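Local coordinates for ABC transporter periplasmic substrate-binding protein (Desulfovibrio alaskensis, PDB 5MY5), which binds tungstate in the periplasm with high selectivity and probably delivers it to an ABC transporter in the membrane for uptake, at residues 153-158 with 167-172; 192-197 with 213-218; 198-201 with 207-210; 82-87 with 97-102. The protein carries 2 engineered substitutions. All blocks are in the same frame, centred on the assembly; numbering follows the deposited sequence. Where two conformers were deposited one is given.

Contact 1. Residues 153-158 with 167-172; sequences SLWKQI and AWYVQT
The ring of Y169 turns its edge toward a face of W155, an offset edge-to-face pair with planes at 87° and centroids 5.6 Å apart between the phenol and the five-membered ring of the indole. W155 also has the methyl CD1 of I158 at its edge, in plane, while one face of W168 carries CB of Y169, displaced toward the rim. The three rings form an aromatic cluster inside a beta-alpha-beta unit, strand 138-140, helix 146-155 and strand 169-171, and they join the helix to the chain entering strand 169-171.

W155 and W168 reach for each other from opposite directions. Their six-membered rings meet obliquely, at 46°, and CH2 of W155 comes to the edge of W168, near its plane. Large flat side chains suit this place because the backbones are far apart: CA of W155 and CA of Y169, the nearest pair, are separated by 11.8 Å, a gap these long rings span. W168 gets there by a first torsion of 52°, which sets CG between its backbone N and carbonyl carbon and brings the end of the indole to the ring of W155. F138 adds another edge-to-face ring to W155, and L128 of helix 124-133 packs on it as well. NE1 of W155 and OH of Y169 both hydrogen-bond to OE2 of E151, one turn back on the same helix, which probably helps fix the rotation of the two rings. W155 CH2 lies 3.8 Å from W168 CH2, and W155 NE1 lies 3.9 Å from Y169 CE1.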
loop_
_atom_site.group_PDB
_atom_site.type_symbol
_atom_site.label_atom_id
_atom_site.label_comp_id
_atom_site.label_asym_id
_atom_site.label_seq_id
_atom_site.Cartn_x
_atom_site.Cartn_y
_atom_site.Cartn_z
ATOM N N SER A 153 7.275 -9.676 6.542
ATOM C CA SER A 153 8.241 -9.881 5.477
ATOM C C SER A 153 9.549 -9.173 5.783
ATOM O O SER A 153 10.588 -9.634 5.332
ATOM C CB SER A 153 7.710 -9.464 4.083
ATOM O OG SER A 153 7.774 -8.061 3.810
ATOM N N LEU A 154 9.503 -8.019 6.463
ATOM C CA LEU A 154 10.709 -7.250 6.798
ATOM C C LEU A 154 11.625 -7.987 7.742
ATOM O O LEU A 154 12.891 -7.990 7.587
ATOM C CB LEU A 154 10.376 -5.935 7.464
ATOM C CG LEU A 154 9.501 -4.945 6.660
ATOM C CD1 LEU A 154 9.317 -3.630 7.352
ATOM C CD2 LEU A 154 10.027 -4.708 5.265
ATOM N N TRP A 155 11.038 -8.659 8.725
ATOM C CA TRP A 155 11.825 -9.398 9.663
ATOM C C TRP A 155 12.532 -10.531 9.005
ATOM O O TRP A 155 13.566 -10.941 9.501
ATOM C CB TRP A 155 10.976 -9.918 10.841
ATOM C CG TRP A 155 10.501 -8.856 11.717
ATOM C CD1 TRP A 155 9.193 -8.247 11.728
ATOM C CD2 TRP A 155 11.235 -8.117 12.753
ATOM N NE1 TRP A 155 9.178 -7.293 12.638
ATOM C CE2 TRP A 155 10.386 -7.166 13.310
ATOM C CE3 TRP A 155 12.549 -8.211 13.254
ATOM C CZ2 TRP A 155 10.769 -6.321 14.364
ATOM C CZ3 TRP A 155 12.927 -7.432 14.234
ATOM C CH2 TRP A 155 12.099 -6.448 14.809
ATOM N N LYS A 156 11.943 -11.089 7.955
ATOM C CA LYS A 156 12.557 -12.217 7.249
ATOM C C LYS A 156 13.911 -11.897 6.649
ATOM O O LYS A 156 14.656 -12.826 6.363
ATOM C CB LYS A 156 11.621 -12.758 6.159
ATOM C CG LYS A 156 10.452 -13.530 6.704
ATOM C CD LYS A 156 10.741 -15.021 6.829
ATOM C CE LYS A 156 9.451 -15.796 7.045
ATOM N NZ LYS A 156 8.769 -16.078 5.748
ATOM N N GLN A 157 14.257 -10.621 6.504
ATOM C CA GLN A 157 15.524 -10.166 5.968
ATOM C C GLN A 157 16.578 -9.718 6.969
ATOM O O GLN A 157 17.624 -9.231 6.525
ATOM C CB GLN A 157 15.276 -8.985 5.006
ATOM C CG GLN A 157 14.172 -9.169 3.978
ATOM C CD GLN A 157 14.380 -10.383 3.060
ATOM O OE1 GLN A 157 13.673 -11.398 3.161
ATOM N NE2 GLN A 157 15.329 -10.265 2.135
ATOM N N ILE A 158 16.348 -9.812 8.287
ATOM C CA ILE A 158 17.417 -9.508 9.278
ATOM C C ILE A 158 18.219 -10.825 9.407
ATOM O O ILE A 158 17.753 -11.866 8.985
ATOM C CB ILE A 158 16.944 -8.969 10.697
ATOM C CG1 ILE A 158 16.103 -9.989 11.483
ATOM C CG2 ILE A 158 16.188 -7.641 10.578
ATOM C CD1 ILE A 158 15.978 -9.704 12.982
ATOM N N ALA A 167 9.264 -10.906 24.312
ATOM C CA ALA A 167 8.304 -10.085 25.094
ATOM C C ALA A 167 8.232 -8.645 24.676
ATOM O O ALA A 167 7.117 -8.042 24.869
ATOM C CB ALA A 167 8.576 -10.220 26.573
ATOM N N TRP A 168 9.273 -8.142 24.009
ATOM C CA TRP A 168 9.297 -6.743 23.531
ATOM C C TRP A 168 8.432 -6.578 22.270
ATOM O O TRP A 168 8.151 -5.441 21.903
ATOM C CB TRP A 168 10.721 -6.193 23.318
ATOM C CG TRP A 168 11.560 -7.023 22.489
ATOM C CD1 TRP A 168 12.477 -7.970 22.934
ATOM C CD2 TRP A 168 11.631 -7.096 21.048
ATOM N NE1 TRP A 168 13.025 -8.622 21.918
ATOM C CE2 TRP A 168 12.560 -8.107 20.724
ATOM C CE3 TRP A 168 10.938 -6.443 19.955
ATOM C CZ2 TRP A 168 12.847 -8.459 19.477
ATOM C CZ3 TRP A 168 11.298 -6.772 18.658
ATOM C CH2 TRP A 168 12.250 -7.763 18.400
ATOM N N TYR A 169 8.082 -7.648 21.612
ATOM C CA TYR A 169 7.331 -7.684 20.417
ATOM C C TYR A 169 5.842 -7.813 20.650
ATOM O O TYR A 169 5.424 -8.850 21.229
ATOM C CB TYR A 169 7.776 -8.847 19.544
ATOM C CG TYR A 169 7.213 -8.920 18.105
ATOM C CD1 TYR A 169 7.642 -8.024 17.102
ATOM C CD2 TYR A 169 6.264 -9.816 17.755
ATOM C CE1 TYR A 169 7.159 -8.138 15.817
ATOM C CE2 TYR A 169 5.772 -9.925 16.492
ATOM C CZ TYR A 169 6.214 -9.048 15.469
ATOM O OH TYR A 169 5.776 -9.199 14.209
ATOM N N VAL A 170 5.108 -6.746 20.425
ATOM C CA VAL A 170 3.664 -6.604 20.800
ATOM C C VAL A 170 2.846 -6.834 19.547
ATOM O O VAL A 170 3.109 -6.280 18.481
ATOM C CB VAL A 170 3.447 -5.185 21.361
ATOM C CG1 VAL A 170 1.953 -4.985 21.618
ATOM C CG2 VAL A 170 4.267 -4.891 22.585
ATOM N N GLN A 171 1.828 -7.673 19.626
ATOM C CA GLN A 171 0.889 -7.944 18.528
ATOM C C GLN A 171 -0.513 -7.452 18.970
ATOM O O GLN A 171 -1.088 -7.962 19.918
ATOM C CB GLN A 171 0.841 -9.425 18.206
ATOM C CG GLN A 171 2.181 -9.936 17.696
ATOM C CD GLN A 171 2.217 -11.404 17.348
ATOM O OE1 GLN A 171 2.121 -12.181 18.257
ATOM N NE2 GLN A 171 2.305 -11.772 16.089
ATOM N N THR A 172 -0.992 -6.361 18.394
ATOM C CA THR A 172 -2.230 -5.764 18.874
ATOM C C THR A 172 -3.486 -6.545 18.496
ATOM O O THR A 172 -4.483 -6.440 19.191
ATOM C CB THR A 172 -2.346 -4.306 18.348
ATOM O OG1 THR A 172 -2.445 -4.323 16.965
ATOM C CG2 THR A 172 -1.129 -3.492 18.830
#

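Contact 2. Residues 192-197 with 213-218; sequences TDRGTY and LVEGDK
R194 and E215 meet through a salt bridge, the one side-chain contact between segments 192-197 and 213-218. The guanidinium offers its end, and both terminal nitrogens converge on a single carboxylate oxygen: R194 NH2 lies 2.8 Å from E215 OE1, and R194 NH1 lies 3.0 Å from the same E215 OE1. The bond from NH2 is the straighter, at 153°, and it uses the anti lone pair, away from OE2; NH1 arrives nearly along the C-O axis. OE1 stays within the guanidinium plane, and the two flat groups are only 24° apart. The arginine reaches it with CG opposite the backbone N (chi1 -171°) and a bend at chi3. Its NE is spoken for by a further salt bridge to D106 on strand 100-112, so the cation is held between two acids, which should favour its protonated form.

Hydrogen bonds within segment 192-197 cap the helix that R194 opens. D193 is the N-cap of helix 194-203: its OD2 accepts from T196 N at 2.8 Å, met from above the carboxylate plane, while its OD1 takes the hydroxyl of T196 through the syn lone pair, with T196 OG1 at 2.7 Å from D193 OD1.

Backbone geometry matters on the partner side. After E215 the chain passes through G216 at a positive phi, where glycine is well suited because a CB would press on the preceding carbonyl oxygen. Just before, L213 and V214 both face I109, a classic beta bulge, so the ion pair links a side-chain-capped helix start to the end of a bulged edge of the sheet.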
loop_
_atom_site.group_PDB
_atom_site.type_symbol
_atom_site.label_atom_id
_atom_site.label_comp_id
_atom_site.label_asym_id
_atom_site.label_seq_id
_atom_site.Cartn_x
_atom_site.Cartn_y
_atom_site.Cartn_z
ATOM N N THR A 192 4.185 1.466 9.767
ATOM C CA THR A 192 2.871 1.974 9.277
ATOM C C THR A 192 2.929 2.346 7.871
ATOM O O THR A 192 3.973 2.632 7.341
ATOM C CB THR A 192 2.418 3.156 10.114
ATOM O OG1 THR A 192 1.106 3.610 9.714
ATOM C CG2 THR A 192 3.352 4.281 10.082
ATOM N N ASP A 193 1.761 2.280 7.176
ATOM C CA ASP A 193 1.747 2.943 5.852
ATOM C C ASP A 193 1.903 4.485 6.166
ATOM O O ASP A 193 1.434 4.949 7.169
ATOM C CB ASP A 193 0.413 2.667 5.105
ATOM C CG ASP A 193 -0.747 3.113 5.906
ATOM O OD1 ASP A 193 -1.085 2.623 7.018
ATOM O OD2 ASP A 193 -1.371 4.078 5.429
ATOM N N ARG A 194 2.506 5.152 5.173
ATOM C CA ARG A 194 2.685 6.623 5.289
ATOM C C ARG A 194 1.390 7.353 5.380
ATOM O O ARG A 194 1.298 8.302 6.181
ATOM C CB ARG A 194 3.485 7.175 4.176
ATOM C CG ARG A 194 3.897 8.668 4.370
ATOM C CD ARG A 194 4.703 9.125 3.156
ATOM N NE ARG A 194 6.007 8.485 2.972
ATOM C CZ ARG A 194 7.132 8.897 3.562
ATOM N NH1 ARG A 194 7.149 9.913 4.413
ATOM N NH2 ARG A 194 8.265 8.234 3.301
ATOM N N GLY A 195 0.386 6.950 4.634
ATOM C CA GLY A 195 -0.908 7.643 4.646
ATOM C C GLY A 195 -1.493 7.740 6.040
ATOM O O GLY A 195 -1.903 8.778 6.524
ATOM N N THR A 196 -1.555 6.589 6.759
ATOM C CA THR A 196 -2.094 6.583 8.096
ATOM C C THR A 196 -1.196 7.447 9.028
ATOM O O THR A 196 -1.773 8.144 9.864
ATOM C CB THR A 196 -2.219 5.163 8.664
ATOM O OG1 THR A 196 -3.042 4.343 7.783
ATOM C CG2 THR A 196 -2.862 5.178 9.978
ATOM N N TYR A 197 0.134 7.383 8.863
ATOM C CA TYR A 197 0.989 8.286 9.603
ATOM C C TYR A 197 0.605 9.794 9.401
ATOM O O TYR A 197 0.467 10.525 10.393
ATOM C CB TYR A 197 2.461 8.101 9.370
ATOM C CG TYR A 197 3.228 8.978 10.302
ATOM C CD1 TYR A 197 3.277 8.657 11.645
ATOM C CD2 TYR A 197 3.899 10.145 9.844
ATOM C CE1 TYR A 197 3.965 9.505 12.529
ATOM C CE2 TYR A 197 4.516 11.001 10.718
ATOM C CZ TYR A 197 4.551 10.676 12.023
ATOM O OH TYR A 197 5.263 11.466 12.858
ATOM N N LEU A 213 11.212 7.578 11.543
ATOM C CA LEU A 213 12.620 7.300 11.809
ATOM C C LEU A 213 13.307 6.481 10.779
ATOM O O LEU A 213 14.509 6.586 10.616
ATOM C CB LEU A 213 12.737 6.708 13.215
ATOM C CG LEU A 213 12.297 7.480 14.415
ATOM C CD1 LEU A 213 12.276 6.733 15.741
ATOM C CD2 LEU A 213 13.218 8.742 14.517
ATOM N N VAL A 214 12.591 5.647 10.005
ATOM C CA VAL A 214 13.207 4.900 8.961
ATOM C C VAL A 214 12.275 4.993 7.735
ATOM O O VAL A 214 11.116 4.688 7.900
ATOM C CB VAL A 214 13.343 3.402 9.375
ATOM C CG1 VAL A 214 13.956 2.574 8.296
ATOM C CG2 VAL A 214 14.085 3.275 10.719
ATOM N N GLU A 215 12.811 5.388 6.571
ATOM C CA GLU A 215 12.013 5.605 5.336
ATOM C C GLU A 215 12.936 5.586 4.157
ATOM O O GLU A 215 14.160 5.805 4.325
ATOM C CB GLU A 215 11.196 6.933 5.434
ATOM C CG GLU A 215 12.065 8.217 5.347
ATOM C CD GLU A 215 11.263 9.503 5.400
ATOM O OE1 GLU A 215 10.119 9.561 4.916
ATOM O OE2 GLU A 215 11.763 10.505 5.960
ATOM N N GLY A 216 12.428 5.323 2.965
ATOM C CA GLY A 216 13.123 5.408 1.724
ATOM C C GLY A 216 13.690 4.161 1.192
ATOM O O GLY A 216 13.988 4.033 -0.006
ATOM N N ASP A 217 13.786 3.144 2.057
ATOM C CA ASP A 217 14.347 1.922 1.662
ATOM C C ASP A 217 13.474 1.257 0.585
ATOM O O ASP A 217 12.250 1.239 0.749
ATOM C CB ASP A 217 14.444 0.972 2.858
ATOM C CG ASP A 217 15.079 1.584 4.034
ATOM O OD1 ASP A 217 14.515 2.485 4.689
ATOM O OD2 ASP A 217 16.152 1.025 4.352
ATOM N N LYS A 218 14.043 0.664 -0.447
ATOM C CA LYS A 218 13.227 0.074 -1.541
ATOM C C LYS A 218 12.288 -1.037 -1.044
ATOM O O LYS A 218 11.182 -1.222 -1.576
ATOM C CB LYS A 218 14.151 -0.509 -2.639
ATOM C CG LYS A 218 13.470 -1.224 -3.815
ATOM C CD LYS A 218 14.390 -2.175 -4.604
ATOM C CE LYS A 218 15.195 -1.509 -5.710
ATOM N NZ LYS A 218 14.403 -0.686 -6.677
#

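Contact 3. Residues 198-201 with 207-210; sequences IKYE and NPPL
Y200 reaches from helix 194-203 to the loop that follows it, and its chain can be traced outward. CB makes no close contact with the loop; with CG anti to the backbone N (chi1 162°), the ring is sent along the flank toward the prolines. On the ring, CD2 only grazes P208 CB, whereas CE2 presses on it: Y200 CE2 to P208 CB is 3.5 Å. CZ also has P208 CB as its neighbour, at 3.8 Å from Y200 CZ. The approach to the ring is oblique. At the tip, the hydroxyl oxygen touches carbons of the partner segment: Y200 OH is 3.5 Å from P209 CD and 3.9 Å from L210 CD1.

Tyrosine fits here because its length carries one ring past three successive residues, P208 and P209 of the loop and L210 at the start of strand 210-214. Two prolines in a row keep that loop stiff and present compact, apolar rings to it. One residue on, E201 uses its aliphatic part in the same way: E201 CG is 3.8 Å from P208 CD, and the carboxylate turns away from the proline to a salt bridge between E201 OE1 and K266 NZ. Glutamate thus serves both as an apolar wall and as an ion-pair partner. The nearest CA atoms are those of E201 and P208, 5.4 Å apart.

I180 and A184 of helix 176-186 touch both Y200 and L210, while I110 and P112 of strand 100-112 pack on L210, so this helix-to-strand connection is lodged between a helix and the sheet.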
loop_
_atom_site.group_PDB
_atom_site.type_symbol
_atom_site.label_atom_id
_atom_site.label_comp_id
_atom_site.label_asym_id
_atom_site.label_seq_id
_atom_site.Cartn_x
_atom_site.Cartn_y
_atom_site.Cartn_z
ATOM N N ILE A 198 0.511 10.170 8.141
ATOM C CA ILE A 198 0.106 11.555 7.814
ATOM C C ILE A 198 -1.203 11.926 8.574
ATOM O O ILE A 198 -1.326 13.037 9.185
ATOM C CB ILE A 198 0.024 11.723 6.291
ATOM C CG1 ILE A 198 1.383 11.709 5.642
ATOM C CG2 ILE A 198 -0.802 13.009 5.980
ATOM C CD1 ILE A 198 1.304 11.485 4.169
ATOM N N LYS A 199 -2.230 11.074 8.564
ATOM C CA LYS A 199 -3.489 11.392 9.241
ATOM C C LYS A 199 -3.285 11.463 10.741
ATOM O O LYS A 199 -3.831 12.364 11.426
ATOM C CB LYS A 199 -4.596 10.353 8.862
ATOM C CG LYS A 199 -4.988 10.475 7.375
ATOM C CD LYS A 199 -6.005 9.438 6.891
ATOM C CE LYS A 199 -6.427 9.763 5.433
ATOM N NZ LYS A 199 -7.055 8.614 4.648
ATOM N N TYR A 200 -2.529 10.522 11.289
ATOM C CA TYR A 200 -2.249 10.535 12.728
ATOM C C TYR A 200 -1.430 11.842 13.176
ATOM O O TYR A 200 -1.744 12.475 14.179
ATOM C CB TYR A 200 -1.384 9.267 13.048
ATOM C CG TYR A 200 -0.632 9.302 14.353
ATOM C CD1 TYR A 200 -1.336 9.173 15.533
ATOM C CD2 TYR A 200 0.781 9.429 14.417
ATOM C CE1 TYR A 200 -0.712 9.270 16.770
ATOM C CE2 TYR A 200 1.419 9.434 15.631
ATOM C CZ TYR A 200 0.678 9.342 16.779
ATOM O OH TYR A 200 1.495 9.411 17.912
ATOM N N GLU A 201 -0.414 12.197 12.416
ATOM C CA GLU A 201 0.427 13.362 12.670
ATOM C C GLU A 201 -0.492 14.644 12.666
ATOM O O GLU A 201 -0.378 15.490 13.566
ATOM C CB GLU A 201 1.412 13.453 11.520
ATOM C CG GLU A 201 2.330 14.668 11.574
ATOM C CD GLU A 201 3.206 14.813 10.360
ATOM O OE1 GLU A 201 2.798 14.625 9.207
ATOM O OE2 GLU A 201 4.402 15.073 10.530
ATOM N N ASN A 207 2.494 17.607 15.644
ATOM C CA ASN A 207 3.486 17.356 16.649
ATOM C C ASN A 207 3.064 16.078 17.449
ATOM O O ASN A 207 2.904 16.084 18.672
ATOM C CB ASN A 207 3.571 18.552 17.605
ATOM C CG ASN A 207 4.815 18.527 18.474
ATOM O OD1 ASN A 207 5.865 17.974 18.111
ATOM N ND2 ASN A 207 4.705 19.168 19.615
ATOM N N PRO A 208 2.964 14.934 16.749
ATOM C CA PRO A 208 2.822 13.697 17.522
ATOM C C PRO A 208 4.133 13.278 18.229
ATOM O O PRO A 208 5.222 13.636 17.785
ATOM C CB PRO A 208 2.483 12.678 16.412
ATOM C CG PRO A 208 3.301 13.187 15.279
ATOM C CD PRO A 208 3.115 14.691 15.319
ATOM N N PRO A 209 4.014 12.372 19.236
ATOM C CA PRO A 209 5.202 11.884 19.888
ATOM C C PRO A 209 6.036 10.907 19.144
ATOM O O PRO A 209 7.188 10.751 19.451
ATOM C CB PRO A 209 4.658 11.218 21.157
ATOM C CG PRO A 209 3.225 10.843 20.814
ATOM C CD PRO A 209 2.792 11.961 19.898
ATOM N N LEU A 210 5.462 10.261 18.114
ATOM C CA LEU A 210 6.148 9.319 17.269
ATOM C C LEU A 210 6.434 10.014 15.956
ATOM O O LEU A 210 5.568 10.666 15.411
ATOM C CB LEU A 210 5.261 8.103 16.988
ATOM C CG LEU A 210 4.785 7.310 18.185
ATOM C CD1 LEU A 210 3.806 6.267 17.709
ATOM C CD2 LEU A 210 5.976 6.747 19.017
#

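Contact 4. Residues 82-87 with 97-102; sequences HAPAAE and TARTQL
The backbones of segments 82-87 and 97-102 approach most closely at E87 and R99, with CA atoms 7.3 Å apart. There R99 NE donates a nearly straight hydrogen bond, 169°, to E87 OE1 at 2.9 Å, part of a salt bridge. The oxygen lies in the guanidinium plane but is met from above its own carboxylate plane, the two groups being turned 61° apart. A bend at chi3 (68°) turns the arginine's head back over P84, whose CA lies over one guanidinium face and whose CB is 3.5 Å from R99 NH2.

Glutamate suits the first turn of the helix because its second oxygen reaches back to the helix start: E87 OE2 takes A83 N at 2.8 Å. A water donates to E87 OE2 and accepts from R99 NH2, bridging the pair a second time. Proline fits the opening turn, where its missing N-H costs no helical bond.

The bridge ties the start of helix 84-92 to the chain entering strand 100-112; S225 and I227 of the neighbouring strand 221-228 pack against E87.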
loop_
_atom_site.group_PDB
_atom_site.type_symbol
_atom_site.label_atom_id
_atom_site.label_comp_id
_atom_site.label_asym_id
_atom_site.label_seq_id
_atom_site.Cartn_x
_atom_site.Cartn_y
_atom_site.Cartn_z
ATOM N N HIS A 82 -1.923 -4.111 -5.302
ATOM C CA HIS A 82 -0.547 -3.849 -4.846
ATOM C C HIS A 82 0.001 -5.048 -4.099
ATOM O O HIS A 82 0.326 -4.956 -2.902
ATOM C CB HIS A 82 -0.497 -2.573 -4.000
ATOM C CG HIS A 82 -1.577 -2.482 -2.986
ATOM N ND1 HIS A 82 -1.417 -2.907 -1.698
ATOM C CD2 HIS A 82 -2.867 -2.030 -3.070
ATOM C CE1 HIS A 82 -2.547 -2.724 -1.021
ATOM N NE2 HIS A 82 -3.455 -2.197 -1.842
ATOM N N ALA A 83 0.023 -6.153 -4.819
ATOM C CA ALA A 83 0.446 -7.451 -4.273
ATOM C C ALA A 83 1.129 -8.331 -5.356
ATOM O O ALA A 83 0.533 -9.202 -5.966
ATOM C CB ALA A 83 -0.751 -8.142 -3.653
ATOM N N PRO A 84 2.424 -8.028 -5.554
ATOM C CA PRO A 84 3.094 -8.557 -6.746
ATOM C C PRO A 84 3.032 -10.092 -6.918
ATOM O O PRO A 84 2.760 -10.537 -7.984
ATOM C CB PRO A 84 4.517 -8.003 -6.596
ATOM C CG PRO A 84 4.348 -6.718 -5.813
ATOM C CD PRO A 84 3.201 -6.972 -4.908
ATOM N N ALA A 85 3.253 -10.874 -5.869
ATOM C CA ALA A 85 3.195 -12.348 -6.041
ATOM C C ALA A 85 1.821 -12.849 -6.444
ATOM O O ALA A 85 1.694 -13.676 -7.357
ATOM C CB ALA A 85 3.674 -13.088 -4.774
ATOM N N ALA A 86 0.777 -12.341 -5.759
ATOM C CA ALA A 86 -0.580 -12.744 -6.094
ATOM C C ALA A 86 -0.934 -12.248 -7.514
ATOM O O ALA A 86 -1.644 -12.919 -8.215
ATOM C CB ALA A 86 -1.491 -12.161 -5.115
ATOM N N GLU A 87 -0.453 -11.050 -7.860
ATOM C CA GLU A 87 -0.704 -10.556 -9.193
ATOM C C GLU A 87 -0.097 -11.450 -10.321
ATOM O O GLU A 87 -0.717 -11.760 -11.336
ATOM C CB GLU A 87 -0.202 -9.148 -9.366
ATOM C CG GLU A 87 -0.909 -8.111 -8.493
ATOM C CD GLU A 87 -0.170 -6.781 -8.555
ATOM O OE1 GLU A 87 0.347 -6.502 -9.681
ATOM O OE2 GLU A 87 -0.113 -5.978 -7.599
ATOM N N THR A 97 -4.298 -10.273 -18.305
ATOM C CA THR A 97 -3.459 -10.280 -19.452
ATOM C C THR A 97 -2.023 -9.992 -19.050
ATOM O O THR A 97 -1.047 -10.689 -19.407
ATOM C CB THR A 97 -3.957 -9.211 -20.443
ATOM O OG1 THR A 97 -3.904 -7.925 -19.802
ATOM C CG2 THR A 97 -5.476 -9.499 -20.759
ATOM N N ALA A 98 -1.803 -8.962 -18.213
ATOM C CA ALA A 98 -0.473 -8.565 -17.817
ATOM C C ALA A 98 -0.547 -7.459 -16.748
ATOM O O ALA A 98 -1.599 -6.764 -16.631
ATOM C CB ALA A 98 0.354 -8.082 -18.975
ATOM N N ARG A 99 0.530 -7.338 -15.987
ATOM C CA ARG A 99 0.664 -6.316 -14.957
ATOM C C ARG A 99 1.347 -5.138 -15.580
ATOM O O ARG A 99 2.445 -5.276 -16.153
ATOM C CB ARG A 99 1.558 -6.726 -13.782
ATOM C CG ARG A 99 1.140 -7.964 -13.053
ATOM C CD ARG A 99 2.300 -8.424 -12.215
ATOM N NE ARG A 99 2.585 -7.511 -11.147
ATOM C CZ ARG A 99 3.757 -7.174 -10.648
ATOM N NH1 ARG A 99 4.870 -7.695 -11.156
ATOM N NH2 ARG A 99 3.839 -6.397 -9.601
ATOM N N THR A 100 0.786 -3.933 -15.399
ATOM C CA THR A 100 1.476 -2.682 -15.720
ATOM C C THR A 100 1.715 -1.921 -14.432
ATOM O O THR A 100 0.774 -1.436 -13.815
ATOM C CB THR A 100 0.663 -1.822 -16.750
ATOM O OG1 THR A 100 0.520 -2.578 -17.964
ATOM C CG2 THR A 100 1.328 -0.588 -17.080
ATOM N N GLN A 101 2.969 -1.706 -14.114
ATOM C CA GLN A 101 3.302 -0.938 -12.929
ATOM C C GLN A 101 3.056 0.520 -13.175
ATOM O O GLN A 101 3.349 1.039 -14.279
ATOM C CB GLN A 101 4.756 -1.187 -12.519
ATOM C CG GLN A 101 4.919 -2.505 -11.749
ATOM C CD GLN A 101 4.897 -3.740 -12.632
ATOM O OE1 GLN A 101 5.772 -3.911 -13.497
ATOM N NE2 GLN A 101 3.951 -4.634 -12.393
ATOM N N LEU A 102 2.542 1.208 -12.193
ATOM C CA LEU A 102 2.012 2.613 -12.320
ATOM C C LEU A 102 2.592 3.603 -11.303
ATOM O O LEU A 102 3.093 4.702 -11.664
ATOM C CB LEU A 102 0.502 2.673 -12.405
ATOM C CG LEU A 102 -0.131 2.000 -13.585
ATOM C CD1 LEU A 102 -1.650 1.906 -13.412
ATOM C CD2 LEU A 102 0.207 2.802 -14.881
HETATM O O HOH W 1 1.970 -4.407 -8.134
#

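In the fold
Contacts 1, 2 and 4 all reach one mixed sheet, in which strand 100-112 pairs with both strands 189-193 and 210-214 of contact 2 and is entered at contact 4. Contacts 2 and 4 lie on opposite sides of the chain's centre, their centres about 21 Å apart. Contact 3 is nested in the loop that contact 2 closes, shares helix 194-203 with it and touches it directly, Y197 OH being 2.7 Å from L210 O in a probable hydrogen bond. Contact 1 does not touch the others; its centre is about 16 Å from that of contact 2, with nearest atoms about 8 Å apart. A bound sodium ion lies about 4 Å from the side chain of W168.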